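Long-range contacts in metallopeptidase family protein (Thermus thermophilus, PDB 2EJQ), which is of unconfirmed function but binds metal ions and, from its zincin-like family, is probably a metallopeptidase: residues W14-L25 and L97-A105; H67-F75 and W85-M93. The protein carries 1 engineered substitution. All blocks are in the same frame, centred on the assembly; numbering follows the deposited sequence.

Helix 85-105 serves both contacts, offering its first half to contact 2 and its last turns to contact 1. Contact 2 lies nearer the centre of the chain, where the helix packs against strand 67-71 and the start of helix 72-78; none of its touching residues is exposed, and no hydrogen bond crosses it. Contact 1 is further out: Leu97 is buried, but Phe21 and Arg23 meet the helix at the surface, and His100 donates to the backbone carbonyl of Arg23. The buried areas are almost equal, yet the contacts differ in depth and in chemistry. Ile68 joins the two, its CD1 touching Leu25, Leu97 and Trp14.

Contact 1: residues W14-L25 and L97-A105; sequences WEEVPEDFKRGL and LRHHLESLA
Leu97 and His100 contribute the two largest shares of this contact, one through its two methyl groups and the other through a polar bond. NE2 of His100 donates to the backbone O of Arg23 at 2.7 Å, a nearly straight bond (167°) with the oxygen close to the ring plane. Seen from the carbonyl, the donor stands above its plane, and CD1 of Leu104 touches the same oxygen. CB of Leu25 lies over one face of the imidazole, 3.7 Å from the ring centroid, in a CH-pi contact.

Leu97 has CG anti to the backbone N (chi1 177°), which carries both methyls out toward the loop, where they meet different neighbours. Its CD2 packs 3.5 Å from CG1 of Val17, and also meets CB of Phe21 and the six-membered part of the Trp14 indole, while CD1 rests against the carbonyl O of Phe21. Towards the surface, Leu101 CD2 lies 3.7 Å from NH1 of Arg23.

A type II beta turn from Lys22 to Leu25 presents the Arg23 carbonyl. Gly24 stands in the position where a side chain would collide with Leu104 CD1 and with the preceding carbonyl. One step back, NZ of Lys22 donates to O of Trp14 at 2.8 Å, closing the loop onto the end of helix 3-16, and its CE lies over a face of the Trp14 ring. The second ring nitrogen of His100, ND1, is hydrogen-bonded to Tyr49 OH, so bonds at both nitrogens resist rotation of the ring. The neighbouring His99 belongs with His95 and Glu96 to an HExxH sequence, the pattern of zinc-binding helices in zincins, although no metal is bound to it here; the loop packs beside this probable active-site helix.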
loop_
_atom_site.group_PDB
_atom_site.type_symbol
_atom_site.label_atom_id
_atom_site.label_comp_id
_atom_site.label_asym_id
_atom_site.label_seq_id
_atom_site.Cartn_x
_atom_site.Cartn_y
_atom_site.Cartn_z
ATOM N N TRP A 14 9.776 5.208 1.308
ATOM C CA TRP A 14 9.841 4.131 0.330
ATOM C C TRP A 14 11.255 3.939 -0.201
ATOM O O TRP A 14 11.684 2.801 -0.425
ATOM C CB TRP A 14 8.873 4.392 -0.832
ATOM C CG TRP A 14 8.813 3.270 -1.838
ATOM C CD1 TRP A 14 9.041 3.367 -3.179
ATOM C CD2 TRP A 14 8.477 1.892 -1.590
ATOM N NE1 TRP A 14 8.870 2.142 -3.785
ATOM C CE2 TRP A 14 8.524 1.219 -2.833
ATOM C CE3 TRP A 14 8.138 1.163 -0.441
ATOM C CZ2 TRP A 14 8.249 -0.146 -2.964
ATOM C CZ3 TRP A 14 7.862 -0.199 -0.568
ATOM C CH2 TRP A 14 7.921 -0.838 -1.826
ATOM N N GLU A 15 11.977 5.042 -0.400
ATOM C CA GLU A 15 13.348 4.962 -0.886
ATOM C C GLU A 15 14.306 4.322 0.123
ATOM O O GLU A 15 15.350 3.819 -0.271
ATOM C CB GLU A 15 13.876 6.346 -1.270
ATOM C CG GLU A 15 13.480 6.829 -2.668
ATOM C CD GLU A 15 13.994 5.930 -3.785
ATOM O OE1 GLU A 15 15.150 5.457 -3.693
ATOM O OE2 GLU A 15 13.242 5.713 -4.763
ATOM N N GLU A 16 13.966 4.339 1.411
ATOM C CA GLU A 16 14.830 3.729 2.429
ATOM C C GLU A 16 14.758 2.219 2.314
ATOM O O GLU A 16 15.664 1.508 2.738
ATOM C CB GLU A 16 14.390 4.111 3.846
ATOM C CG GLU A 16 15.015 5.370 4.405
ATOM C CD GLU A 16 14.655 5.599 5.867
ATOM O OE1 GLU A 16 14.886 4.689 6.693
ATOM O OE2 GLU A 16 14.144 6.693 6.187
ATOM N N VAL A 17 13.659 1.740 1.746
ATOM C CA VAL A 17 13.429 0.318 1.578
ATOM C C VAL A 17 14.370 -0.320 0.550
ATOM O O VAL A 17 14.406 0.092 -0.612
ATOM C CB VAL A 17 11.961 0.047 1.154
ATOM C CG1 VAL A 17 11.730 -1.444 0.994
ATOM C CG2 VAL A 17 10.999 0.619 2.192
ATOM N N PRO A 18 15.153 -1.333 0.978
ATOM C CA PRO A 18 16.107 -2.070 0.146
ATOM C C PRO A 18 15.520 -2.460 -1.201
ATOM O O PRO A 18 14.469 -3.086 -1.277
ATOM C CB PRO A 18 16.425 -3.281 1.003
ATOM C CG PRO A 18 16.475 -2.675 2.368
ATOM C CD PRO A 18 15.248 -1.778 2.383
ATOM N N GLU A 19 16.223 -2.095 -2.264
ATOM C CA GLU A 19 15.789 -2.375 -3.625
ATOM C C GLU A 19 15.371 -3.833 -3.903
ATOM O O GLU A 19 14.351 -4.075 -4.547
ATOM C CB GLU A 19 16.896 -1.946 -4.595
ATOM C CG GLU A 19 16.416 -1.485 -5.958
ATOM C CD GLU A 19 15.340 -0.413 -5.875
ATOM O OE1 GLU A 19 15.353 0.388 -4.915
ATOM O OE2 GLU A 19 14.482 -0.362 -6.781
ATOM N N ASP A 20 16.132 -4.806 -3.410
ATOM C CA ASP A 20 15.793 -6.206 -3.671
ATOM C C ASP A 20 14.430 -6.667 -3.138
ATOM O O ASP A 20 13.889 -7.665 -3.615
ATOM C CB ASP A 20 16.900 -7.134 -3.158
ATOM C CG ASP A 20 17.130 -7.003 -1.674
ATOM O OD1 ASP A 20 17.475 -5.890 -1.230
ATOM O OD2 ASP A 20 16.969 -8.011 -0.953
ATOM N N PHE A 21 13.876 -5.953 -2.158
ATOM C CA PHE A 21 12.559 -6.297 -1.609
ATOM C C PHE A 21 11.472 -5.856 -2.580
ATOM O O PHE A 21 10.353 -6.346 -2.527
ATOM C CB PHE A 21 12.286 -5.574 -0.284
ATOM C CG PHE A 21 13.026 -6.133 0.895
ATOM C CD1 PHE A 21 13.079 -7.504 1.115
ATOM C CD2 PHE A 21 13.615 -5.281 1.825
ATOM C CE1 PHE A 21 13.705 -8.023 2.244
ATOM C CE2 PHE A 21 14.244 -5.789 2.956
ATOM C CZ PHE A 21 14.290 -7.161 3.168
ATOM N N LYS A 22 11.801 -4.923 -3.464
ATOM C CA LYS A 22 10.822 -4.391 -4.408
ATOM C C LYS A 22 10.750 -5.130 -5.742
ATOM O O LYS A 22 10.053 -4.679 -6.668
ATOM C CB LYS A 22 11.125 -2.917 -4.657
ATOM C CG LYS A 22 11.430 -2.153 -3.381
ATOM C CD LYS A 22 11.639 -0.692 -3.675
ATOM C CE LYS A 22 11.892 0.085 -2.414
ATOM N NZ LYS A 22 12.281 1.469 -2.769
ATOM N N ARG A 23 11.450 -6.267 -5.837
ATOM C CA ARG A 23 11.460 -7.034 -7.095
ATOM C C ARG A 23 10.047 -7.512 -7.413
ATOM O O ARG A 23 9.353 -8.093 -6.573
ATOM C CB ARG A 23 12.405 -8.258 -7.030
ATOM C CG ARG A 23 11.984 -9.220 -5.886
ATOM C CD ARG A 23 12.604 -10.642 -6.103
ATOM N NE ARG A 23 13.383 -11.267 -5.019
ATOM C CZ ARG A 23 12.820 -11.549 -3.881
ATOM N NH1 ARG A 23 11.570 -11.265 -3.781
ATOM N NH2 ARG A 23 13.449 -12.131 -2.878
ATOM N N GLY A 24 9.613 -7.241 -8.634
ATOM C CA GLY A 24 8.294 -7.683 -9.040
ATOM C C GLY A 24 7.210 -6.684 -8.717
ATOM O O GLY A 24 6.061 -6.853 -9.130
ATOM N N LEU A 25 7.583 -5.646 -7.970
ATOM C CA LEU A 25 6.644 -4.597 -7.576
ATOM C C LEU A 25 6.907 -3.311 -8.370
ATOM O O LEU A 25 8.034 -2.796 -8.408
ATOM C CB LEU A 25 6.771 -4.310 -6.074
ATOM C CG LEU A 25 5.933 -3.172 -5.474
ATOM C CD1 LEU A 25 4.476 -3.590 -5.391
ATOM C CD2 LEU A 25 6.451 -2.820 -4.089
ATOM N N LEU A 97 4.262 -4.560 1.762
ATOM C CA LEU A 97 5.408 -5.093 1.045
ATOM C C LEU A 97 5.543 -6.567 1.445
ATOM O O LEU A 97 5.963 -7.407 0.653
ATOM C CB LEU A 97 6.673 -4.290 1.388
ATOM C CG LEU A 97 7.986 -4.781 0.766
ATOM C CD1 LEU A 97 7.792 -4.950 -0.726
ATOM C CD2 LEU A 97 9.130 -3.799 1.058
ATOM N N ARG A 98 5.163 -6.881 2.681
ATOM C CA ARG A 98 5.222 -8.262 3.149
ATOM C C ARG A 98 4.246 -9.105 2.331
ATOM O O ARG A 98 4.549 -10.235 1.973
ATOM C CB ARG A 98 4.868 -8.361 4.632
ATOM C CG ARG A 98 4.931 -9.784 5.148
ATOM C CD ARG A 98 4.488 -9.906 6.586
ATOM N NE ARG A 98 3.369 -10.833 6.701
ATOM C CZ ARG A 98 2.764 -11.134 7.844
ATOM N NH1 ARG A 98 3.173 -10.581 8.979
ATOM N NH2 ARG A 98 1.748 -11.987 7.851
ATOM N N HIS A 99 3.072 -8.549 2.034
ATOM C CA HIS A 99 2.090 -9.265 1.230
ATOM C C HIS A 99 2.598 -9.511 -0.185
ATOM O O HIS A 99 2.265 -10.517 -0.800
ATOM C CB HIS A 99 0.789 -8.470 1.177
ATOM C CG HIS A 99 0.083 -8.402 2.494
ATOM N ND1 HIS A 99 -0.825 -7.416 2.809
ATOM C CD2 HIS A 99 0.147 -9.214 3.578
ATOM C CE1 HIS A 99 -1.292 -7.620 4.029
ATOM N NE2 HIS A 99 -0.715 -8.706 4.516
ATOM N N HIS A 100 3.397 -8.578 -0.694
ATOM C CA HIS A 100 3.962 -8.687 -2.031
ATOM C C HIS A 100 4.908 -9.875 -2.078
ATOM O O HIS A 100 4.846 -10.688 -2.999
ATOM C CB HIS A 100 4.736 -7.414 -2.402
ATOM C CG HIS A 100 5.550 -7.539 -3.657
ATOM N ND1 HIS A 100 4.983 -7.706 -4.903
ATOM C CD2 HIS A 100 6.889 -7.527 -3.854
ATOM C CE1 HIS A 100 5.937 -7.795 -5.811
ATOM N NE2 HIS A 100 7.103 -7.690 -5.203
ATOM N N LEU A 101 5.782 -9.967 -1.077
ATOM C CA LEU A 101 6.741 -11.053 -1.024
ATOM C C LEU A 101 6.021 -12.387 -0.908
ATOM O O LEU A 101 6.397 -13.351 -1.560
ATOM C CB LEU A 101 7.719 -10.868 0.149
ATOM C CG LEU A 101 8.653 -9.648 0.096
ATOM C CD1 LEU A 101 9.488 -9.576 1.358
ATOM C CD2 LEU A 101 9.552 -9.751 -1.100
ATOM N N GLU A 102 4.975 -12.442 -0.092
ATOM C CA GLU A 102 4.230 -13.682 0.081
ATOM C C GLU A 102 3.465 -14.056 -1.180
ATOM O O GLU A 102 3.278 -15.232 -1.464
ATOM C CB GLU A 102 3.273 -13.563 1.262
ATOM C CG GLU A 102 3.970 -13.267 2.567
ATOM C CD GLU A 102 3.004 -13.133 3.728
ATOM O OE1 GLU A 102 1.879 -12.637 3.510
ATOM O OE2 GLU A 102 3.376 -13.508 4.858
ATOM N N SER A 103 3.036 -13.054 -1.937
ATOM C CA SER A 103 2.310 -13.291 -3.180
ATOM C C SER A 103 3.247 -13.829 -4.271
ATOM O O SER A 103 2.837 -14.633 -5.103
ATOM C CB SER A 103 1.651 -11.996 -3.659
ATOM O OG SER A 103 0.931 -12.204 -4.865
ATOM N N LEU A 104 4.501 -13.379 -4.275
ATOM C CA LEU A 104 5.465 -13.844 -5.266
ATOM C C LEU A 104 5.885 -15.272 -4.971
ATOM O O LEU A 104 5.955 -16.104 -5.871
ATOM C CB LEU A 104 6.710 -12.959 -5.281
ATOM C CG LEU A 104 6.611 -11.604 -5.971
ATOM C CD1 LEU A 104 7.992 -10.974 -6.012
ATOM C CD2 LEU A 104 6.084 -11.776 -7.384
ATOM N N ALA A 105 6.179 -15.545 -3.704
ATOM C CA ALA A 105 6.589 -16.879 -3.284
ATOM C C ALA A 105 5.489 -17.884 -3.612
ATOM O O ALA A 105 5.759 -19.066 -3.827
ATOM C CB ALA A 105 6.876 -16.890 -1.792
#

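Contact 2: residues H67-F75 and W85-M93; sequences HIALYYGSF and WEAEVWETM. Engineered in segment 85-93: Met93 (natural residue Leu).
Phe75, Trp85 and Leu70 bury the most surface here, and the contact is a worked case of an aromatic knob fitting a hole between side chains of a helix. The Phe75 side chain sits among Trp85, Glu88, Val89 and Thr92. With CG anti to the carbonyl carbon (chi1 -79°) the ring is directed into this hole, where CE2 reaches CG2 of Val89 at 3.9 Å and meets CB of Glu88 at the ring edge.

Trp85 closes the other end. Its CZ3 packs 3.7 Å from CB of Phe75, and CH2 comes to 3.8 Å from CE1 of Tyr72. Ala79 and Leu76, both magnesium-binding positions in a structure of this protein, lie close to Trp85 and Tyr72 respectively, though no magnesium is bound to this chain here.

Leu70, on the strand, splits its methyls. CD2 presses on CG2 of Thr92 at 3.4 Å, tighter than usual for two carbons, whereas CD1 meets CG of Met93, an engineered residue, at 4.2 Å. Thr92 can offer that methyl because its hydroxyl turns back to donate to O of Glu88 at 2.9 Å, an acceptor that also takes the helical N-H of Thr92 from the opposite face. A glycine in place of Thr92 would probably open a gap beside Leu70 and leave the Glu88 carbonyl with its backbone donor alone.

Helix and strand run roughly antiparallel, at 149°, and no hydrogen bond joins them: cohesion between the segments rests on apolar packing, with the Thr92 hydroxyl, which lies near CZ of Phe75, satisfied within its own helix.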
loop_
_atom_site.group_PDB
_atom_site.type_symbol
_atom_site.label_atom_id
_atom_site.label_comp_id
_atom_site.label_asym_id
_atom_site.label_seq_id
_atom_site.Cartn_x
_atom_site.Cartn_y
_atom_site.Cartn_z
ATOM N N HIS A 67 1.093 -3.455 -7.060
ATOM C CA HIS A 67 1.186 -2.176 -6.376
ATOM C C HIS A 67 0.772 -2.202 -4.918
ATOM O O HIS A 67 0.002 -3.058 -4.482
ATOM C CB HIS A 67 0.279 -1.151 -7.079
ATOM C CG HIS A 67 0.385 -1.175 -8.571
ATOM N ND1 HIS A 67 1.387 -0.511 -9.249
ATOM C CD2 HIS A 67 -0.337 -1.830 -9.504
ATOM C CE1 HIS A 67 1.274 -0.761 -10.540
ATOM N NE2 HIS A 67 0.239 -1.560 -10.727
ATOM N N ILE A 68 1.293 -1.227 -4.182
ATOM C CA ILE A 68 0.916 -1.014 -2.799
ATOM C C ILE A 68 0.117 0.301 -2.899
ATOM O O ILE A 68 0.575 1.263 -3.518
ATOM C CB ILE A 68 2.139 -0.786 -1.887
ATOM C CG1 ILE A 68 2.955 -2.082 -1.801
ATOM C CG2 ILE A 68 1.664 -0.306 -0.501
ATOM C CD1 ILE A 68 4.237 -1.965 -0.979
ATOM N N ALA A 69 -1.084 0.338 -2.344
ATOM C CA ALA A 69 -1.872 1.563 -2.377
ATOM C C ALA A 69 -1.979 2.121 -0.965
ATOM O O ALA A 69 -2.120 1.362 -0.007
ATOM C CB ALA A 69 -3.258 1.277 -2.927
ATOM N N LEU A 70 -1.890 3.444 -0.844
ATOM C CA LEU A 70 -2.026 4.114 0.442
ATOM C C LEU A 70 -3.220 5.065 0.319
ATOM O O LEU A 70 -3.404 5.712 -0.715
ATOM C CB LEU A 70 -0.752 4.889 0.802
ATOM C CG LEU A 70 0.473 4.081 1.272
ATOM C CD1 LEU A 70 1.603 5.025 1.650
ATOM C CD2 LEU A 70 0.106 3.232 2.463
ATOM N N TYR A 71 -4.043 5.133 1.362
ATOM C CA TYR A 71 -5.217 5.994 1.345
ATOM C C TYR A 71 -5.030 7.133 2.343
ATOM O O TYR A 71 -5.193 6.946 3.547
ATOM C CB TYR A 71 -6.449 5.162 1.694
ATOM C CG TYR A 71 -6.645 4.009 0.736
ATOM C CD1 TYR A 71 -7.003 4.241 -0.590
ATOM C CD2 TYR A 71 -6.415 2.689 1.137
ATOM C CE1 TYR A 71 -7.124 3.201 -1.492
ATOM C CE2 TYR A 71 -6.534 1.642 0.238
ATOM C CZ TYR A 71 -6.887 1.906 -1.077
ATOM O OH TYR A 71 -6.983 0.880 -1.986
ATOM N N TYR A 72 -4.683 8.311 1.833
ATOM C CA TYR A 72 -4.475 9.472 2.684
ATOM C C TYR A 72 -5.704 9.794 3.533
ATOM O O TYR A 72 -5.577 10.134 4.707
ATOM C CB TYR A 72 -4.091 10.682 1.836
ATOM C CG TYR A 72 -3.914 11.956 2.633
ATOM C CD1 TYR A 72 -2.928 12.051 3.613
ATOM C CD2 TYR A 72 -4.729 13.068 2.402
ATOM C CE1 TYR A 72 -2.753 13.218 4.343
ATOM C CE2 TYR A 72 -4.564 14.248 3.129
ATOM C CZ TYR A 72 -3.570 14.316 4.098
ATOM O OH TYR A 72 -3.357 15.481 4.805
ATOM N N GLY A 73 -6.889 9.667 2.947
ATOM C CA GLY A 73 -8.106 9.951 3.691
ATOM C C GLY A 73 -8.301 9.049 4.900
ATOM O O GLY A 73 -8.841 9.475 5.924
ATOM N N SER A 74 -7.882 7.789 4.786
ATOM C CA SER A 74 -8.015 6.861 5.900
ATOM C C SER A 74 -7.105 7.286 7.044
ATOM O O SER A 74 -7.481 7.161 8.204
ATOM C CB SER A 74 -7.668 5.439 5.468
ATOM O OG SER A 74 -8.639 4.936 4.580
ATOM N N PHE A 75 -5.910 7.777 6.712
ATOM C CA PHE A 75 -4.957 8.247 7.717
ATOM C C PHE A 75 -5.546 9.436 8.490
ATOM O O PHE A 75 -5.414 9.525 9.713
ATOM C CB PHE A 75 -3.630 8.687 7.067
ATOM C CG PHE A 75 -2.697 7.544 6.706
ATOM C CD1 PHE A 75 -2.917 6.780 5.563
ATOM C CD2 PHE A 75 -1.588 7.246 7.507
ATOM C CE1 PHE A 75 -2.057 5.743 5.218
ATOM C CE2 PHE A 75 -0.715 6.202 7.168
ATOM C CZ PHE A 75 -0.949 5.452 6.025
ATOM N N TRP A 85 2.914 10.357 11.964
ATOM C CA TRP A 85 2.800 10.146 10.524
ATOM C C TRP A 85 3.848 9.198 9.969
ATOM O O TRP A 85 3.526 8.277 9.214
ATOM C CB TRP A 85 2.885 11.480 9.776
ATOM C CG TRP A 85 1.637 12.324 9.887
ATOM C CD1 TRP A 85 1.412 13.362 10.756
ATOM C CD2 TRP A 85 0.434 12.177 9.118
ATOM N NE1 TRP A 85 0.141 13.866 10.572
ATOM C CE2 TRP A 85 -0.479 13.158 9.575
ATOM C CE3 TRP A 85 0.039 11.307 8.088
ATOM C CZ2 TRP A 85 -1.766 13.295 9.036
ATOM C CZ3 TRP A 85 -1.246 11.442 7.552
ATOM C CH2 TRP A 85 -2.131 12.430 8.029
ATOM N N GLU A 86 5.100 9.435 10.342
ATOM C CA GLU A 86 6.203 8.620 9.871
ATOM C C GLU A 86 6.076 7.170 10.323
ATOM O O GLU A 86 6.267 6.243 9.530
ATOM C CB GLU A 86 7.527 9.194 10.358
ATOM C CG GLU A 86 8.727 8.339 9.965
ATOM C CD GLU A 86 10.008 8.785 10.636
ATOM O OE1 GLU A 86 10.694 9.669 10.082
ATOM O OE2 GLU A 86 10.317 8.256 11.727
ATOM N N ALA A 87 5.741 6.973 11.591
ATOM C CA ALA A 87 5.606 5.628 12.125
ATOM C C ALA A 87 4.459 4.885 11.452
ATOM O O ALA A 87 4.587 3.704 11.141
ATOM C CB ALA A 87 5.386 5.680 13.619
ATOM N N GLU A 88 3.345 5.578 11.224
ATOM C CA GLU A 88 2.177 4.965 10.594
ATOM C C GLU A 88 2.387 4.610 9.106
ATOM O O GLU A 88 1.964 3.552 8.659
ATOM C CB GLU A 88 0.965 5.884 10.752
ATOM C CG GLU A 88 0.561 6.159 12.203
ATOM C CD GLU A 88 -0.246 5.026 12.824
ATOM O OE1 GLU A 88 -0.774 4.185 12.069
ATOM O OE2 GLU A 88 -0.370 4.986 14.068
ATOM N N VAL A 89 3.034 5.487 8.348
ATOM C CA VAL A 89 3.300 5.222 6.940
ATOM C C VAL A 89 4.307 4.060 6.818
ATOM O O VAL A 89 4.136 3.135 6.014
ATOM C CB VAL A 89 3.897 6.468 6.241
ATOM C CG1 VAL A 89 4.389 6.101 4.860
ATOM C CG2 VAL A 89 2.844 7.561 6.136
ATOM N N TRP A 90 5.359 4.126 7.624
ATOM C CA TRP A 90 6.389 3.102 7.636
ATOM C C TRP A 90 5.760 1.723 7.773
ATOM O O TRP A 90 5.935 0.848 6.925
ATOM C CB TRP A 90 7.343 3.356 8.801
ATOM C CG TRP A 90 8.445 2.352 8.927
ATOM C CD1 TRP A 90 8.558 1.371 9.872
ATOM C CD2 TRP A 90 9.639 2.293 8.144
ATOM N NE1 TRP A 90 9.755 0.712 9.733
ATOM C CE2 TRP A 90 10.438 1.257 8.676
ATOM C CE3 TRP A 90 10.113 3.016 7.041
ATOM C CZ2 TRP A 90 11.687 0.932 8.151
ATOM C CZ3 TRP A 90 11.353 2.693 6.519
ATOM C CH2 TRP A 90 12.126 1.657 7.074
ATOM N N GLU A 91 5.007 1.553 8.846
ATOM C CA GLU A 91 4.329 0.306 9.162
ATOM C C GLU A 91 3.376 -0.177 8.060
ATOM O O GLU A 91 3.388 -1.345 7.680
ATOM C CB GLU A 91 3.584 0.489 10.491
ATOM C CG GLU A 91 2.885 -0.743 11.030
ATOM C CD GLU A 91 3.836 -1.922 11.211
ATOM O OE1 GLU A 91 4.956 -1.702 11.740
ATOM O OE2 GLU A 91 3.460 -3.061 10.827
ATOM N N THR A 92 2.557 0.728 7.538
ATOM C CA THR A 92 1.597 0.370 6.489
ATOM C C THR A 92 2.292 -0.090 5.198
ATOM O O THR A 92 1.933 -1.099 4.604
ATOM C CB THR A 92 0.677 1.553 6.189
ATOM O OG1 THR A 92 -0.019 1.922 7.388
ATOM C CG2 THR A 92 -0.329 1.196 5.110
ATOM N N MET A 93 3.305 0.643 4.770
ATOM C CA MET A 93 4.028 0.263 3.572
ATOM C C MET A 93 4.712 -1.082 3.668
ATOM O O MET A 93 4.557 -1.935 2.805
ATOM C CB MET A 93 5.077 1.310 3.256
ATOM C CG MET A 93 4.681 2.213 2.137
ATOM S SD MET A 93 5.843 3.543 1.959
ATOM C CE MET A 93 6.794 3.381 3.426
#